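PDB 2HJ0: putative citrate lyase, alfa subunit from Streptococcus mutans, which is a putative citrate lyase alpha subunit of the CitF family, built around two large mixed beta-sheets flanked by helices. Local coordinates for residues 128-131 and 132-136; 137-140 and 141-145. All blocks are in the same frame, centred on the assembly; numbering follows the deposited sequence.

Interaction 1 of 2, residues 128-131 and 132-136; sequences DKVG and AAISE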
ATOM      1  N   ASP A 128     -20.324  19.544  17.735  1.00 26.44           N
ATOM      2  CA  ASP A 128     -21.080  20.676  18.272  1.00 27.67           C
ATOM      3  C   ASP A 128     -21.276  21.907  17.383  1.00 27.37           C
ATOM      4  O   ASP A 128     -22.372  22.142  16.871  1.00 27.63           O
ATOM      5  CB  ASP A 128     -20.452  21.107  19.603  1.00 29.12           C
ATOM      6  CG  ASP A 128     -20.328  19.952  20.602  1.00 32.32           C
ATOM      7  OD1 ASP A 128     -21.361  19.305  20.918  1.00 33.72           O
ATOM      8  OD2 ASP A 128     -19.200  19.694  21.083  1.00 32.75           O
ATOM      9  N   LYS A 129     -20.216  22.694  17.219  1.00 26.91           N
ATOM     10  CA  LYS A 129     -20.257  23.926  16.433  1.00 25.83           C
ATOM     11  C   LYS A 129     -20.681  23.801  14.968  1.00 25.09           C
ATOM     12  O   LYS A 129     -21.712  24.349  14.572  1.00 24.92           O
ATOM     13  CB  LYS A 129     -18.902  24.632  16.521  1.00 26.12           C
ATOM     14  CG  LYS A 129     -18.399  24.767  17.943  1.00 26.86           C
ATOM     15  CD  LYS A 129     -17.409  25.905  18.099  1.00 27.89           C
ATOM     16  CE  LYS A 129     -17.017  26.063  19.561  1.00 28.97           C
ATOM     17  NZ  LYS A 129     -18.227  26.117  20.447  1.00 28.52           N
ATOM     18  N   VAL A 130     -19.897  23.099  14.156  1.00 24.20           N
ATOM     19  CA  VAL A 130     -20.253  22.952  12.747  1.00 23.34           C
ATOM     20  C   VAL A 130     -21.627  22.302  12.601  1.00 22.93           C
ATOM     21  O   VAL A 130     -22.442  22.735  11.788  1.00 23.06           O
ATOM     22  CB  VAL A 130     -19.214  22.101  11.974  1.00 23.18           C
ATOM     23  CG1 VAL A 130     -19.655  21.925  10.523  1.00 19.63           C
ATOM     24  CG2 VAL A 130     -17.852  22.768  12.031  1.00 22.20           C
ATOM     25  N   GLY A 131     -21.877  21.266  13.396  1.00 21.72           N
ATOM     26  CA  GLY A 131     -23.152  20.578  13.344  1.00 21.53           C
ATOM     27  C   GLY A 131     -24.321  21.484  13.687  1.00 20.52           C
ATOM     28  O   GLY A 131     -25.391  21.373  13.086  1.00 20.87           O
ATOM     29  N   ALA A 132     -24.117  22.371  14.658  1.00 19.99           N
ATOM     30  CA  ALA A 132     -25.144  23.325  15.085  1.00 19.46           C
ATOM     31  C   ALA A 132     -25.513  24.185  13.893  1.00 18.36           C
ATOM     32  O   ALA A 132     -26.682  24.298  13.537  1.00 18.54           O
ATOM     33  CB  ALA A 132     -24.616  24.203  16.206  1.00 17.69           C
ATOM     34  N   ALA A 133     -24.504  24.793  13.280  1.00 18.17           N
ATOM     35  CA  ALA A 133     -24.732  25.621  12.106  1.00 18.16           C
ATOM     36  C   ALA A 133     -25.529  24.835  11.051  1.00 18.59           C
ATOM     37  O   ALA A 133     -26.633  25.235  10.672  1.00 18.36           O
ATOM     38  CB  ALA A 133     -23.407  26.086  11.526  1.00 15.86           C
ATOM     39  N   ILE A 134     -24.982  23.716  10.584  1.00 18.62           N
ATOM     40  CA  ILE A 134     -25.665  22.910   9.578  1.00 19.01           C
ATOM     41  C   ILE A 134     -27.114  22.583   9.925  1.00 20.58           C
ATOM     42  O   ILE A 134     -27.974  22.506   9.049  1.00 21.02           O
ATOM     43  CB  ILE A 134     -24.930  21.601   9.334  1.00 16.84           C
ATOM     44  CG1 ILE A 134     -23.603  21.895   8.653  1.00 16.35           C
ATOM     45  CG2 ILE A 134     -25.776  20.680   8.476  1.00 16.06           C
ATOM     46  CD1 ILE A 134     -23.758  22.511   7.289  1.00 16.92           C
ATOM     47  N   SER A 135     -27.378  22.415  11.211  1.00 21.04           N
ATOM     48  CA  SER A 135     -28.710  22.076  11.671  1.00 21.70           C
ATOM     49  C   SER A 135     -29.683  23.253  11.568  1.00 23.15           C
ATOM     50  O   SER A 135     -30.895  23.064  11.607  1.00 21.98           O
ATOM     51  CB  SER A 135     -28.631  21.579  13.116  1.00 21.06           C
ATOM     52  OG  SER A 135     -29.497  20.481  13.339  1.00 23.29           O
ATOM     53  N   GLU A 136     -29.154  24.467  11.440  1.00 25.24           N
ATOM     54  CA  GLU A 136     -30.011  25.632  11.338  1.00 26.55           C
ATOM     55  C   GLU A 136     -30.229  26.060   9.894  1.00 26.15           C
ATOM     56  O   GLU A 136     -30.817  27.106   9.632  1.00 26.45           O
ATOM     57  CB  GLU A 136     -29.448  26.798  12.153  1.00 27.72           C
ATOM     58  CG  GLU A 136     -28.347  27.581  11.480  1.00 32.40           C
ATOM     59  CD  GLU A 136     -28.021  28.884  12.220  1.00 35.39           C
ATOM     60  OE1 GLU A 136     -27.629  28.822  13.415  1.00 35.03           O
ATOM     61  OE2 GLU A 136     -28.159  29.973  11.605  1.00 37.32           O
TER
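Val130 holds its CG1 anti to the backbone N (chi1 178°), and Ile134, one turn further on, holds its own CG1 beside the backbone N (chi1 -68°). These torsions bring the two branches within loose van der Waals range, with Val130 CG1 4.4 Å from Ile134 CG1. Ile134 CG1 also lies alongside the carbonyl oxygen of Val130, whose bond to the Ile134 amide occupies the same turn. The contact is local and runs along nearly the whole of helix 127-135, the helical leg of a beta-alpha-beta unit.

Four successive i+4 backbone bonds make up the rest. Ala133 N donates to Lys129 O at 3.1 Å, and Ile134 N to Val130 O at 3.0 Å. Both are almost straight at the hydrogen (173°), and both donors lie close to the direction of the carbonyl bond. The outer pair is more bent. Ala132 N reaches Asp128 O at 2.8 Å and Ser135 N reaches Gly131 O at 2.9 Å, each donor standing off the carbonyl plane. The methyl CB of Ala132 rests against the carbonyl oxygens of Asp128 and Lys129.

One face of the helix is apolar and buried. There Val130, Ala133 and Ile134 pack on helix 109-114, touching Leu109, Ile110 and Ile113 respectively. At the exposed start, Asp128 OD2 accepts a hydrogen bond from Asn104 ND2, while Asn104 OD1 takes the amide of Lys129.

The chemistry implies a segment held mainly by its peptide groups: four carbonyl oxygens receive amide hydrogens. Within the helix the apolar side chains add one loose contact; their main packing is on helix 109-114.

Interaction 2 of 2, residues 137-140 and 141-145; sequences GIME and NPVII
Met139, modelled as selenomethionine, reaches Val143 where the chain enters the last strand of a beta-alpha-beta unit. The unit runs from strand 118-123 through helix 127-135 to strand 143-145, and the loop 136-142 makes the return.

The apolar contact is carried by the two side chains. Met139 directs its CB toward the strand segment. Its CG sits beside the backbone N (chi1 -77°), and the chain bends again at the next two torsions. Those bends swing the methyl CE back over the following residues. CE meets Val143 CG2 at 3.5 Å, and the two side chains cross at about a right angle. Val143 offers this branch because CG2 lies beside its backbone N, while CG1 is anti to it (chi1 174°). Ile113, Ile121 and Ile134 also touch Met139, so the buried side chain sits among residues from both neighbouring helices and the adjacent strand.

The side-chain to backbone contacts follow the same path. Met139 CB is 3.4 Å from Asn141 O, and Met139 CE packs 4.0 Å from Pro142 C. These are van der Waals approaches. Glu140 behaves differently: the end of its side chain leads away from residues 141-145.

Backbone hydrogen bonds set the far end of the connection, where the loop gives way to strand 143-145. Val143 pairs by backbone hydrogen bonds with Val494 and Leu496, and Ile144 with Ile121 and Ser123, placing the strand between 118-123 and 493-498. Ile144 O also accepts a hydrogen bond from Thr122 OG1.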
ATOM      1  N   GLY A 137     -29.734  25.260   8.957  1.00 25.96           N
ATOM      2  CA  GLY A 137     -29.935  25.570   7.551  1.00 25.89           C
ATOM      3  C   GLY A 137     -28.875  26.382   6.836  1.00 24.48           C
ATOM      4  O   GLY A 137     -29.116  26.858   5.738  1.00 24.57           O
ATOM      5  N   ILE A 138     -27.708  26.540   7.442  1.00 24.68           N
ATOM      6  CA  ILE A 138     -26.623  27.296   6.829  1.00 25.70           C
ATOM      7  C   ILE A 138     -26.351  26.915   5.372  1.00 26.06           C
ATOM      8  O   ILE A 138     -26.305  27.785   4.521  1.00 27.27           O
ATOM      9  CB  ILE A 138     -25.312  27.122   7.631  1.00 27.49           C
ATOM     10  CG1 ILE A 138     -25.488  27.697   9.024  1.00 29.46           C
ATOM     11  CG2 ILE A 138     -24.156  27.811   6.938  1.00 28.89           C
ATOM     12  CD1 ILE A 138     -26.007  29.115   9.013  1.00 29.50           C
HETATM   13  N   MSE A 139     -26.134  25.631   5.088  1.00 26.90           N
HETATM   14  CA  MSE A 139     -25.869  25.188   3.720  1.00 26.27           C
HETATM   15  C   MSE A 139     -27.152  25.023   2.935  1.00 25.34           C
HETATM   16  O   MSE A 139     -28.209  24.748   3.491  1.00 24.90           O
HETATM   17  CB  MSE A 139     -25.150  23.833   3.678  1.00 27.44           C
HETATM   18  CG  MSE A 139     -23.671  23.825   3.999  1.00 29.84           C
HETATM   19 SE   MSE A 139     -22.693  22.713   2.716  1.00 32.16          SE
HETATM   20  CE  MSE A 139     -23.523  20.994   3.030  1.00 32.08           C
ATOM     21  N   GLU A 140     -27.037  25.180   1.627  1.00 26.29           N
ATOM     22  CA  GLU A 140     -28.161  25.007   0.739  1.00 27.21           C
ATOM     23  C   GLU A 140     -28.290  23.513   0.445  1.00 26.74           C
ATOM     24  O   GLU A 140     -29.385  22.951   0.474  1.00 27.76           O
ATOM     25  CB  GLU A 140     -27.917  25.786  -0.541  1.00 29.32           C
ATOM     26  CG  GLU A 140     -29.003  25.623  -1.579  1.00 34.28           C
ATOM     27  CD  GLU A 140     -28.815  26.552  -2.765  1.00 37.38           C
ATOM     28  OE1 GLU A 140     -29.548  26.389  -3.772  1.00 39.14           O
ATOM     29  OE2 GLU A 140     -27.937  27.446  -2.685  1.00 38.85           O
ATOM     30  N   ASN A 141     -27.162  22.869   0.168  1.00 25.42           N
ATOM     31  CA  ASN A 141     -27.141  21.437  -0.098  1.00 24.02           C
ATOM     32  C   ASN A 141     -27.056  20.650   1.214  1.00 22.65           C
ATOM     33  O   ASN A 141     -26.582  21.164   2.232  1.00 22.78           O
ATOM     34  CB  ASN A 141     -25.946  21.099  -0.991  1.00 24.30           C
ATOM     35  CG  ASN A 141     -26.249  21.288  -2.451  1.00 23.02           C
ATOM     36  OD1 ASN A 141     -25.342  21.361  -3.282  1.00 22.77           O
ATOM     37  ND2 ASN A 141     -27.534  21.354  -2.779  1.00 22.49           N
ATOM     38  N   PRO A 142     -27.535  19.397   1.212  1.00 20.78           N
ATOM     39  CA  PRO A 142     -27.494  18.564   2.422  1.00 19.58           C
ATOM     40  C   PRO A 142     -26.104  17.973   2.656  1.00 17.67           C
ATOM     41  O   PRO A 142     -25.422  17.572   1.707  1.00 17.61           O
ATOM     42  CB  PRO A 142     -28.518  17.454   2.133  1.00 19.32           C
ATOM     43  CG  PRO A 142     -29.375  18.004   1.037  1.00 20.15           C
ATOM     44  CD  PRO A 142     -28.390  18.781   0.186  1.00 20.70           C
ATOM     45  N   VAL A 143     -25.685  17.922   3.913  1.00 15.77           N
ATOM     46  CA  VAL A 143     -24.394  17.334   4.239  1.00 14.40           C
ATOM     47  C   VAL A 143     -24.564  15.832   4.053  1.00 14.04           C
ATOM     48  O   VAL A 143     -25.560  15.271   4.505  1.00 15.62           O
ATOM     49  CB  VAL A 143     -24.008  17.607   5.706  1.00 13.79           C
ATOM     50  CG1 VAL A 143     -22.730  16.856   6.052  1.00 14.76           C
ATOM     51  CG2 VAL A 143     -23.835  19.098   5.935  1.00 12.93           C
ATOM     52  N   ILE A 144     -23.629  15.179   3.371  1.00 12.20           N
ATOM     53  CA  ILE A 144     -23.728  13.728   3.176  1.00 12.36           C
ATOM     54  C   ILE A 144     -22.929  13.005   4.259  1.00 11.28           C
ATOM     55  O   ILE A 144     -21.702  13.077   4.296  1.00 12.34           O
ATOM     56  CB  ILE A 144     -23.161  13.280   1.810  1.00 13.67           C
ATOM     57  CG1 ILE A 144     -23.948  13.928   0.666  1.00 14.89           C
ATOM     58  CG2 ILE A 144     -23.229  11.755   1.695  1.00 13.77           C
ATOM     59  CD1 ILE A 144     -25.409  13.560   0.644  1.00 17.00           C
ATOM     60  N   ILE A 145     -23.604  12.304   5.150  1.00  9.60           N
ATOM     61  CA  ILE A 145     -22.860  11.610   6.178  1.00  8.70           C
ATOM     62  C   ILE A 145     -22.668  10.161   5.805  1.00  8.73           C
ATOM     63  O   ILE A 145     -23.608   9.483   5.394  1.00  8.62           O
ATOM     64  CB  ILE A 145     -23.560  11.701   7.527  1.00  8.80           C
ATOM     65  CG1 ILE A 145     -23.308  13.081   8.122  1.00  8.07           C
ATOM     66  CG2 ILE A 145     -23.044  10.626   8.460  1.00  7.36           C
ATOM     67  CD1 ILE A 145     -24.214  13.391   9.221  1.00 10.64           C
TER

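Overall arrangement
The two contacts are in series along one chain path. Interaction 1 lies in helix 127-135, and interaction 2 covers the loop and strand 143-145 that follow it. Their centres are about 10 Å apart, and they lie about 18 and 19 Å from the centre of the chain. They also touch directly. Ile134 CD1 packs 3.5 Å from Met139 CG, and Ile134 CG2 lies 3.6 Å from Val143 CG2. Ile134 thus bridges the helix, the loop and the strand. Ile113 of helix 109-114 touches both Ile134 and Met139, so one apolar core serves both contacts. Helix 127-135 here packs against the larger mixed sheet, to which strands 118-123 and 143-145 belong.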